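PDB 4UXD: 2-dehydro-3-deoxy-d-gluconate/2-dehydro-3-deoxy-phosphogluconate aldolase from Picrophilus torridus, which is an aldolase of the dihydrodipicolinate synthetase family, an enzyme with a beta/alpha-barrel core that assembles from four chains. Local coordinates for residues G27-M32 with G222-T227; N45-L50 with K84-N89; K179-S184 with F202-G207. All coordinates share one frame; numbering follows the deposited sequence.

Contact 1. Residues G27-M32 with G222-T227; sequences GIVCPM and GGVCGT
Gly27, Ile28 and Val29 pair in parallel with Gly222, Gly223 and Val224 at the seam of the beta/alpha barrel, where the first strand meets the last. The segment axes lie 4.8 Å apart, and an angle of only 4° between them shows how closely they keep the same course. Three backbone bonds join them. Gly223 N to Gly27 O is weak, whereas Val29 is held firmly at both ends, its N on Gly223 O at 2.9 Å and its O accepting from Cys225 N at 3.0 Å. Val29 O also receives the CA-H of Val224.

The two valine side chains emerge on the same face and cross obliquely. Each has CG1 anti to the backbone N (chi1 179° in Val29, -171° in Val224), which brings the CG1 atoms to 3.8 Å. Alternation along a barrel strand separates this inward face, where Val29 also packs on Tyr61 and Phe63, from the outward one, where Ile28 meets Ile234 and Tyr238 of helix 233-240.

Beyond the valines, Pro31 has no N-H to continue the pattern. Its ring lies against the Cys225-Gly226 peptide instead, with CD 3.3 Å from Cys225 C and CG 3.4 Å from Gly226 N, while Pro31 CG also touches Val224 CG1. Gly226 N makes a weak hydrogen bond to a bound glycerol, and Asn229 ND2 bonds to both Pro31 O and Gly226 O.

Contact 2. Residues N45-L50 with K84-N89; sequences NATNIL and KFVREN
Thr47 and Phe85 carry the apolar part of this contact between helices 44-56 and 76-88, two successive outer helices of the beta/alpha barrel. The short helical segments approach to 10.7 Å and cross at -42°, a spacing wide enough that side chains, not backbones, do most of the touching. With CG anti to its backbone N (chi1 -179°), Phe85 carries its ring across to the other helix, and Thr47 CG2 meets Phe85 CE2 obliquely at 3.5 Å. Thr47 OG1 turns away to Asp43 O, just ahead of the helix, while the CG2 methyl faces the ring. Val86 CG2 adds a looser touch on Thr47 CG2.

Two polar groups also approach the ring. Asn48 N lies at the ring edge, 3.9 Å from Phe85 CE2. Asn89 ND2 sits 3.2 Å above the plane of the Phe85 ring, offset toward the rim, and is held there by a 2.9 Å hydrogen bond to Phe85 O.

Water makes the bridge between the two asparagines, whose amide planes stand 83° apart. It accepts from Asn48 ND2 at 3.0 Å and donates weakly to Asn89 OD1 at 3.4 Å; Asn48 ND2 and Asn89 OD1 themselves, 3.6 Å apart, are not bonded. Phe85 also meets the ring of Tyr44. With no direct hydrogen bond between these two segments, their contact is mainly van der Waals packing at the ring, supplemented by a water bridge that is weak on the Asn89 side.

Contact 3. Residues K179-S184 with F202-G207; sequences KGVKDS and FAVFQG
Gly180 and Phe202 meet at the start of this parallel strand pair, where Gly180 CA lies over one face of the phenylalanine ring. Phe202 sets its CG anti to the backbone N (chi1 -166°), which brings the ring to the glycine. The CA of Gly180 is 3.8 Å from the Phe202 ring centroid and 21° off the ring normal, which is CH-pi geometry.

Val181 continues the packing. Its CG1 takes the crowded position between backbone N and carbonyl carbon (chi1 70°), and from there it touches Phe202 CE2, met obliquely at 3.8 Å, and Val204 CG2 at 3.9 Å. On the other face Lys182 and Phe205 lie side by side and point the same way, Lys182 CG 3.8 Å from Phe205 CB; the lysine then runs out to a cation-pi contact with Phe63.

Five backbone hydrogen bonds tie the pair, the shortest being Val181 N to Ala203 O at 2.8 Å. At the far end Gly207 N still reaches Asp183 O at 2.9 Å, although the donor stands well above the carbonyl plane. Gln206 brings OE1 to 3.4 Å from Asp183 O. Two acceptors face each other there without a bond, and the Gln206 amide is instead fixed by Gln208 N at OE1 and by Ser215 at NE2. The Asp183 carboxylate bonds to Asn155 and Ser185.

The strands belong to a beta-alpha-beta unit whose helix 188-195 covers one face: Phe191 packs on Asp183 and Val204, and Met194 on Val181. Toward the barrel interior Lys182 and Phe205 both touch Val224, while strand 150-155 flanks 179-184 along its other edge.

Overall arrangement
From the N terminus, strand 27-31 comes first, and contact 1 joins it to 222-227, on the last barrel strand in chain order, closing a loop that takes in most of the chain. Contacts 2 and 3 are both nested inside that loop, in series: contact 2 closes a short excursion between helices 44-56 and 76-88, and contact 3 later joins strands 178-183 and 203-206. Contacts 1 and 3 share the sheet, since Gln206 O and N probably bond to Val224 N and Gly222 O. Contact 2 reaches contact 1 through Met32, which packs on Leu50 and Val86. Contacts 2 and 3, on opposite sides of the chain's centre, do not touch.

Contact 1. Residues G27-M32 with G222-T227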
loop_
_atom_site.group_PDB
_atom_site.type_symbol
_atom_site.label_atom_id
_atom_site.label_comp_id
_atom_site.label_asym_id
_atom_site.label_seq_id
_atom_site.Cartn_x
_atom_site.Cartn_y
_atom_site.Cartn_z
ATOM N N GLY A 27 31.966 3.734 -9.825
ATOM C CA GLY A 27 32.191 5.113 -9.418
ATOM C C GLY A 27 30.912 5.920 -9.239
ATOM O O GLY A 27 29.840 5.365 -8.991
ATOM N N ILE A 28 31.037 7.237 -9.388
ATOM C CA ILE A 28 29.969 8.167 -9.073
ATOM C C ILE A 28 29.307 8.735 -10.312
ATOM O O ILE A 28 29.951 9.318 -11.183
ATOM C CB ILE A 28 30.492 9.317 -8.209
ATOM C CG1 ILE A 28 31.100 8.755 -6.915
ATOM C CG2 ILE A 28 29.371 10.331 -7.897
ATOM C CD1 ILE A 28 30.132 7.967 -6.074
ATOM N N VAL A 29 27.997 8.537 -10.365
ATOM C CA VAL A 29 27.160 8.942 -11.477
ATOM C C VAL A 29 26.285 10.100 -11.037
ATOM O O VAL A 29 25.555 9.951 -10.058
ATOM C CB VAL A 29 26.260 7.777 -11.935
ATOM C CG1 VAL A 29 25.350 8.200 -13.095
ATOM C CG2 VAL A 29 27.091 6.578 -12.294
ATOM N N CYS A 30 26.331 11.242 -11.733
ATOM C CA CYS A 30 25.373 12.313 -11.423
ATOM C C CYS A 30 24.079 12.205 -12.229
ATOM O O CYS A 30 24.083 12.373 -13.446
ATOM C CB CYS A 30 25.969 13.684 -11.656
ATOM S SG CYS A 30 24.721 14.990 -11.441
ATOM N N PRO A 31 22.954 11.932 -11.549
ATOM C CA PRO A 31 21.695 12.040 -12.286
ATOM C C PRO A 31 21.347 13.520 -12.418
ATOM O O PRO A 31 20.825 14.144 -11.482
ATOM C CB PRO A 31 20.707 11.267 -11.417
ATOM C CG PRO A 31 21.210 11.439 -10.031
ATOM C CD PRO A 31 22.728 11.669 -10.124
ATOM N N MET A 32 21.695 14.078 -13.575
ATOM C CA MET A 32 21.652 15.521 -13.793
ATOM C C MET A 32 20.249 16.094 -13.690
ATOM O O MET A 32 19.299 15.532 -14.242
ATOM C CB MET A 32 22.212 15.873 -15.170
ATOM C CG MET A 32 23.645 15.442 -15.409
ATOM S SD MET A 32 24.202 15.828 -17.083
ATOM C CE MET A 32 24.097 17.619 -17.048
ATOM N N GLY A 222 29.130 1.317 -7.195
ATOM C CA GLY A 222 29.135 2.751 -6.937
ATOM C C GLY A 222 27.723 3.294 -6.776
ATOM O O GLY A 222 26.775 2.535 -6.564
ATOM N N GLY A 223 27.577 4.609 -6.880
ATOM C CA GLY A 223 26.280 5.234 -6.712
ATOM C C GLY A 223 25.845 6.143 -7.845
ATOM O O GLY A 223 26.668 6.703 -8.566
ATOM N N VAL A 224 24.529 6.267 -7.993
ATOM C CA VAL A 224 23.908 7.329 -8.779
ATOM C C VAL A 224 23.242 8.284 -7.799
ATOM O O VAL A 224 22.208 7.938 -7.206
ATOM C CB VAL A 224 22.848 6.793 -9.774
ATOM C CG1 VAL A 224 22.395 7.901 -10.727
ATOM C CG2 VAL A 224 23.391 5.628 -10.553
ATOM N N CYS A 225 23.829 9.472 -7.633
ATOM C CA CYS A 225 23.516 10.324 -6.495
ATOM C C CYS A 225 23.198 11.766 -6.861
ATOM O O CYS A 225 24.089 12.534 -7.185
ATOM C CB CYS A 225 24.692 10.291 -5.522
ATOM S SG CYS A 225 25.164 8.630 -5.012
ATOM N N GLY A 226 21.929 12.139 -6.755
ATOM C CA GLY A 226 21.478 13.459 -7.157
ATOM C C GLY A 226 22.131 14.635 -6.439
ATOM O O GLY A 226 22.210 15.734 -6.985
ATOM N N THR A 227 22.590 14.428 -5.213
ATOM C CA THR A 227 23.210 15.511 -4.471
ATOM C C THR A 227 24.513 16.001 -5.118
ATOM O O THR A 227 25.006 17.074 -4.769
ATOM C CB THR A 227 23.513 15.097 -3.029
ATOM O OG1 THR A 227 24.478 14.030 -3.018
ATOM C CG2 THR A 227 22.227 14.679 -2.330
#

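Contact 2. Residues N45-L50 with K84-N89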
loop_
_atom_site.group_PDB
_atom_site.type_symbol
_atom_site.label_atom_id
_atom_site.label_comp_id
_atom_site.label_asym_id
_atom_site.label_seq_id
_atom_site.Cartn_x
_atom_site.Cartn_y
_atom_site.Cartn_z
ATOM N N ASN A 45 22.703 27.530 -20.987
ATOM C CA ASN A 45 23.823 28.171 -20.325
ATOM C C ASN A 45 24.027 27.616 -18.905
ATOM O O ASN A 45 25.159 27.314 -18.504
ATOM C CB ASN A 45 23.624 29.683 -20.281
ATOM C CG ASN A 45 24.904 30.421 -19.964
ATOM O OD1 ASN A 45 25.983 30.059 -20.445
ATOM N ND2 ASN A 45 24.798 31.443 -19.130
ATOM N N ALA A 46 22.941 27.479 -18.145
ATOM C CA ALA A 46 23.033 26.876 -16.805
ATOM C C ALA A 46 23.461 25.404 -16.882
ATOM O O ALA A 46 24.239 24.939 -16.049
ATOM C CB ALA A 46 21.719 27.002 -16.068
ATOM N N THR A 47 22.974 24.685 -17.890
ATOM C CA THR A 47 23.386 23.303 -18.109
ATOM C C THR A 47 24.908 23.221 -18.235
ATOM O O THR A 47 25.521 22.233 -17.840
ATOM C CB THR A 47 22.727 22.714 -19.375
ATOM O OG1 THR A 47 21.310 22.804 -19.255
ATOM C CG2 THR A 47 23.116 21.257 -19.589
ATOM N N ASN A 48 25.513 24.263 -18.795
ATOM C CA ASN A 48 26.965 24.322 -18.928
ATOM C C ASN A 48 27.608 24.601 -17.570
ATOM O O ASN A 48 28.609 23.995 -17.198
ATOM C CB ASN A 48 27.368 25.392 -19.946
ATOM C CG ASN A 48 28.757 25.165 -20.504
ATOM O OD1 ASN A 48 29.741 25.694 -19.985
ATOM N ND2 ASN A 48 28.847 24.371 -21.567
ATOM N N ILE A 49 27.013 25.519 -16.826
ATOM C CA ILE A 49 27.492 25.837 -15.495
ATOM C C ILE A 49 27.538 24.570 -14.667
ATOM O O ILE A 49 28.469 24.363 -13.898
ATOM C CB ILE A 49 26.598 26.894 -14.834
ATOM C CG1 ILE A 49 26.909 28.256 -15.466
ATOM C CG2 ILE A 49 26.816 26.941 -13.326
ATOM C CD1 ILE A 49 25.828 29.309 -15.293
ATOM N N LEU A 50 26.540 23.715 -14.881
ATOM C CA LEU A 50 26.391 22.460 -14.157
ATOM C C LEU A 50 27.423 21.419 -14.581
ATOM O O LEU A 50 28.047 20.758 -13.736
ATOM C CB LEU A 50 24.979 21.902 -14.368
ATOM C CG LEU A 50 24.734 20.492 -13.810
ATOM C CD1 LEU A 50 25.064 20.442 -12.329
ATOM C CD2 LEU A 50 23.298 20.043 -14.059
ATOM N N LYS A 84 22.222 15.977 -26.845
ATOM C CA LYS A 84 23.215 16.504 -27.756
ATOM C C LYS A 84 24.081 17.554 -27.055
ATOM O O LYS A 84 25.305 17.517 -27.138
ATOM C CB LYS A 84 22.543 17.098 -28.995
ATOM C CG LYS A 84 23.359 16.945 -30.276
ATOM C CD LYS A 84 22.640 17.522 -31.475
ATOM C CE LYS A 84 22.649 19.048 -31.442
ATOM N NZ LYS A 84 22.070 19.664 -32.672
ATOM N N PHE A 85 23.449 18.480 -26.352
ATOM C CA PHE A 85 24.190 19.549 -25.712
ATOM C C PHE A 85 25.198 18.953 -24.755
ATOM O O PHE A 85 26.391 19.244 -24.830
ATOM C CB PHE A 85 23.255 20.508 -24.978
ATOM C CG PHE A 85 23.965 21.653 -24.300
ATOM C CD1 PHE A 85 24.351 22.779 -25.022
ATOM C CD2 PHE A 85 24.231 21.618 -22.939
ATOM C CE1 PHE A 85 25.003 23.847 -24.394
ATOM C CE2 PHE A 85 24.876 22.688 -22.306
ATOM C CZ PHE A 85 25.265 23.795 -23.045
ATOM N N VAL A 86 24.717 18.079 -23.883
ATOM C CA VAL A 86 25.560 17.475 -22.870
ATOM C C VAL A 86 26.704 16.694 -23.508
ATOM O O VAL A 86 27.837 16.760 -23.034
ATOM C CB VAL A 86 24.724 16.565 -21.958
ATOM C CG1 VAL A 86 25.603 15.772 -21.009
ATOM C CG2 VAL A 86 23.712 17.417 -21.198
ATOM N N ARG A 87 26.406 15.961 -24.579
ATOM C CA ARG A 87 27.432 15.196 -25.280
ATOM C C ARG A 87 28.440 16.125 -25.933
ATOM O O ARG A 87 29.596 15.757 -26.093
ATOM C CB ARG A 87 26.814 14.264 -26.339
ATOM C CG ARG A 87 27.811 13.652 -27.352
ATOM C CD ARG A 87 28.755 12.574 -26.778
ATOM N NE ARG A 87 29.587 13.032 -25.663
ATOM C CZ ARG A 87 30.219 12.223 -24.817
ATOM N NH1 ARG A 87 30.144 10.903 -24.951
ATOM N NH2 ARG A 87 30.924 12.732 -23.821
ATOM N N GLU A 88 28.000 17.327 -26.296
ATOM C CA GLU A 88 28.853 18.246 -27.033
ATOM C C GLU A 88 29.622 19.218 -26.147
ATOM O O GLU A 88 30.457 19.983 -26.642
ATOM C CB GLU A 88 28.021 19.042 -28.032
ATOM C CG GLU A 88 27.764 18.318 -29.327
ATOM C CD GLU A 88 26.912 19.136 -30.270
ATOM O OE1 GLU A 88 26.538 20.275 -29.901
ATOM O OE2 GLU A 88 26.620 18.638 -31.377
ATOM N N ASN A 89 29.358 19.194 -24.847
ATOM C CA ASN A 89 30.003 20.148 -23.956
ATOM C C ASN A 89 30.689 19.484 -22.786
ATOM O O ASN A 89 31.010 20.121 -21.786
ATOM C CB ASN A 89 28.983 21.168 -23.493
ATOM C CG ASN A 89 28.596 22.119 -24.612
ATOM O OD1 ASN A 89 29.335 23.044 -24.931
ATOM N ND2 ASN A 89 27.452 21.870 -25.234
HETATM O O HOH W 1 31.557 24.413 -22.829
#

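Contact 3. Residues K179-S184 with F202-G207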
loop_
_atom_site.group_PDB
_atom_site.type_symbol
_atom_site.label_atom_id
_atom_site.label_comp_id
_atom_site.label_asym_id
_atom_site.label_seq_id
_atom_site.Cartn_x
_atom_site.Cartn_y
_atom_site.Cartn_z
ATOM N N LYS A 179 24.843 -4.062 -19.265
ATOM C CA LYS A 179 26.095 -3.881 -18.551
ATOM C C LYS A 179 25.934 -3.583 -17.060
ATOM O O LYS A 179 26.927 -3.404 -16.367
ATOM C CB LYS A 179 26.894 -2.753 -19.218
ATOM C CG LYS A 179 27.440 -3.122 -20.605
ATOM C CD LYS A 179 28.259 -4.416 -20.553
ATOM C CE LYS A 179 28.975 -4.705 -21.851
ATOM N NZ LYS A 179 28.004 -5.000 -22.913
ATOM N N GLY A 180 24.701 -3.535 -16.562
ATOM C CA GLY A 180 24.477 -3.287 -15.148
ATOM C C GLY A 180 23.034 -3.002 -14.767
ATOM O O GLY A 180 22.110 -3.094 -15.586
ATOM N N VAL A 181 22.851 -2.649 -13.498
ATOM C CA VAL A 181 21.535 -2.338 -12.950
ATOM C C VAL A 181 21.663 -1.257 -11.879
ATOM O O VAL A 181 22.628 -1.232 -11.128
ATOM C CB VAL A 181 20.869 -3.578 -12.384
ATOM C CG1 VAL A 181 21.584 -4.049 -11.102
ATOM C CG2 VAL A 181 19.384 -3.334 -12.153
ATOM N N LYS A 182 20.729 -0.311 -11.886
ATOM C CA LYS A 182 20.697 0.784 -10.918
ATOM C C LYS A 182 19.430 0.645 -10.130
ATOM O O LYS A 182 18.368 0.485 -10.728
ATOM C CB LYS A 182 20.706 2.160 -11.589
ATOM C CG LYS A 182 21.961 2.521 -12.318
ATOM C CD LYS A 182 21.728 3.769 -13.149
ATOM C CE LYS A 182 23.006 4.272 -13.783
ATOM N NZ LYS A 182 22.737 5.436 -14.673
ATOM N N ASP A 183 19.535 0.764 -8.810
ATOM C CA ASP A 183 18.393 0.582 -7.924
ATOM C C ASP A 183 18.191 1.740 -6.944
ATOM O O ASP A 183 19.053 2.031 -6.115
ATOM C CB ASP A 183 18.557 -0.724 -7.145
ATOM C CG ASP A 183 17.351 -1.050 -6.298
ATOM O OD1 ASP A 183 17.246 -0.527 -5.169
ATOM O OD2 ASP A 183 16.509 -1.839 -6.764
ATOM N N SER A 184 17.026 2.369 -7.025
ATOM C CA SER A 184 16.654 3.485 -6.143
ATOM C C SER A 184 15.529 3.129 -5.145
ATOM O O SER A 184 15.008 4.002 -4.443
ATOM C CB SER A 184 16.216 4.682 -6.990
ATOM O OG SER A 184 17.288 5.142 -7.789
ATOM N N PHE A 202 28.916 -6.711 -15.276
ATOM C CA PHE A 202 27.611 -6.312 -14.758
ATOM C C PHE A 202 27.741 -5.508 -13.452
ATOM O O PHE A 202 28.097 -6.045 -12.393
ATOM C CB PHE A 202 26.724 -7.543 -14.552
ATOM C CG PHE A 202 25.271 -7.214 -14.347
ATOM C CD1 PHE A 202 24.456 -6.918 -15.427
ATOM C CD2 PHE A 202 24.720 -7.191 -13.073
ATOM C CE1 PHE A 202 23.117 -6.609 -15.242
ATOM C CE2 PHE A 202 23.393 -6.882 -12.883
ATOM C CZ PHE A 202 22.588 -6.590 -13.974
ATOM N N ALA A 203 27.444 -4.212 -13.556
ATOM C CA ALA A 203 27.527 -3.277 -12.437
ATOM C C ALA A 203 26.215 -3.204 -11.656
ATOM O O ALA A 203 25.149 -3.529 -12.175
ATOM C CB ALA A 203 27.914 -1.878 -12.944
ATOM N N VAL A 204 26.311 -2.791 -10.398
ATOM C CA VAL A 204 25.138 -2.614 -9.554
ATOM C C VAL A 204 25.284 -1.308 -8.777
ATOM O O VAL A 204 26.096 -1.215 -7.858
ATOM C CB VAL A 204 24.955 -3.793 -8.588
ATOM C CG1 VAL A 204 23.704 -3.634 -7.781
ATOM C CG2 VAL A 204 24.902 -5.103 -9.360
ATOM N N PHE A 205 24.508 -0.297 -9.160
ATOM C CA PHE A 205 24.630 1.024 -8.551
ATOM C C PHE A 205 23.536 1.308 -7.515
ATOM O O PHE A 205 22.368 1.008 -7.731
ATOM C CB PHE A 205 24.593 2.109 -9.631
ATOM C CG PHE A 205 25.850 2.210 -10.458
ATOM C CD1 PHE A 205 25.990 1.471 -11.617
ATOM C CD2 PHE A 205 26.876 3.075 -10.094
ATOM C CE1 PHE A 205 27.136 1.577 -12.394
ATOM C CE2 PHE A 205 28.033 3.183 -10.867
ATOM C CZ PHE A 205 28.156 2.439 -12.017
ATOM N N GLN A 206 23.936 1.905 -6.400
ATOM C CA GLN A 206 23.008 2.369 -5.386
ATOM C C GLN A 206 22.504 3.766 -5.773
ATOM O O GLN A 206 23.292 4.682 -5.984
ATOM C CB GLN A 206 23.686 2.388 -4.007
ATOM C CG GLN A 206 22.838 2.991 -2.870
ATOM C CD GLN A 206 21.493 2.289 -2.688
ATOM O OE1 GLN A 206 20.462 2.782 -3.148
ATOM N NE2 GLN A 206 21.497 1.138 -2.020
ATOM N N GLY A 207 21.186 3.927 -5.836
ATOM C CA GLY A 207 20.583 5.150 -6.325
ATOM C C GLY A 207 20.261 6.146 -5.244
ATOM O O GLY A 207 19.840 7.262 -5.536
#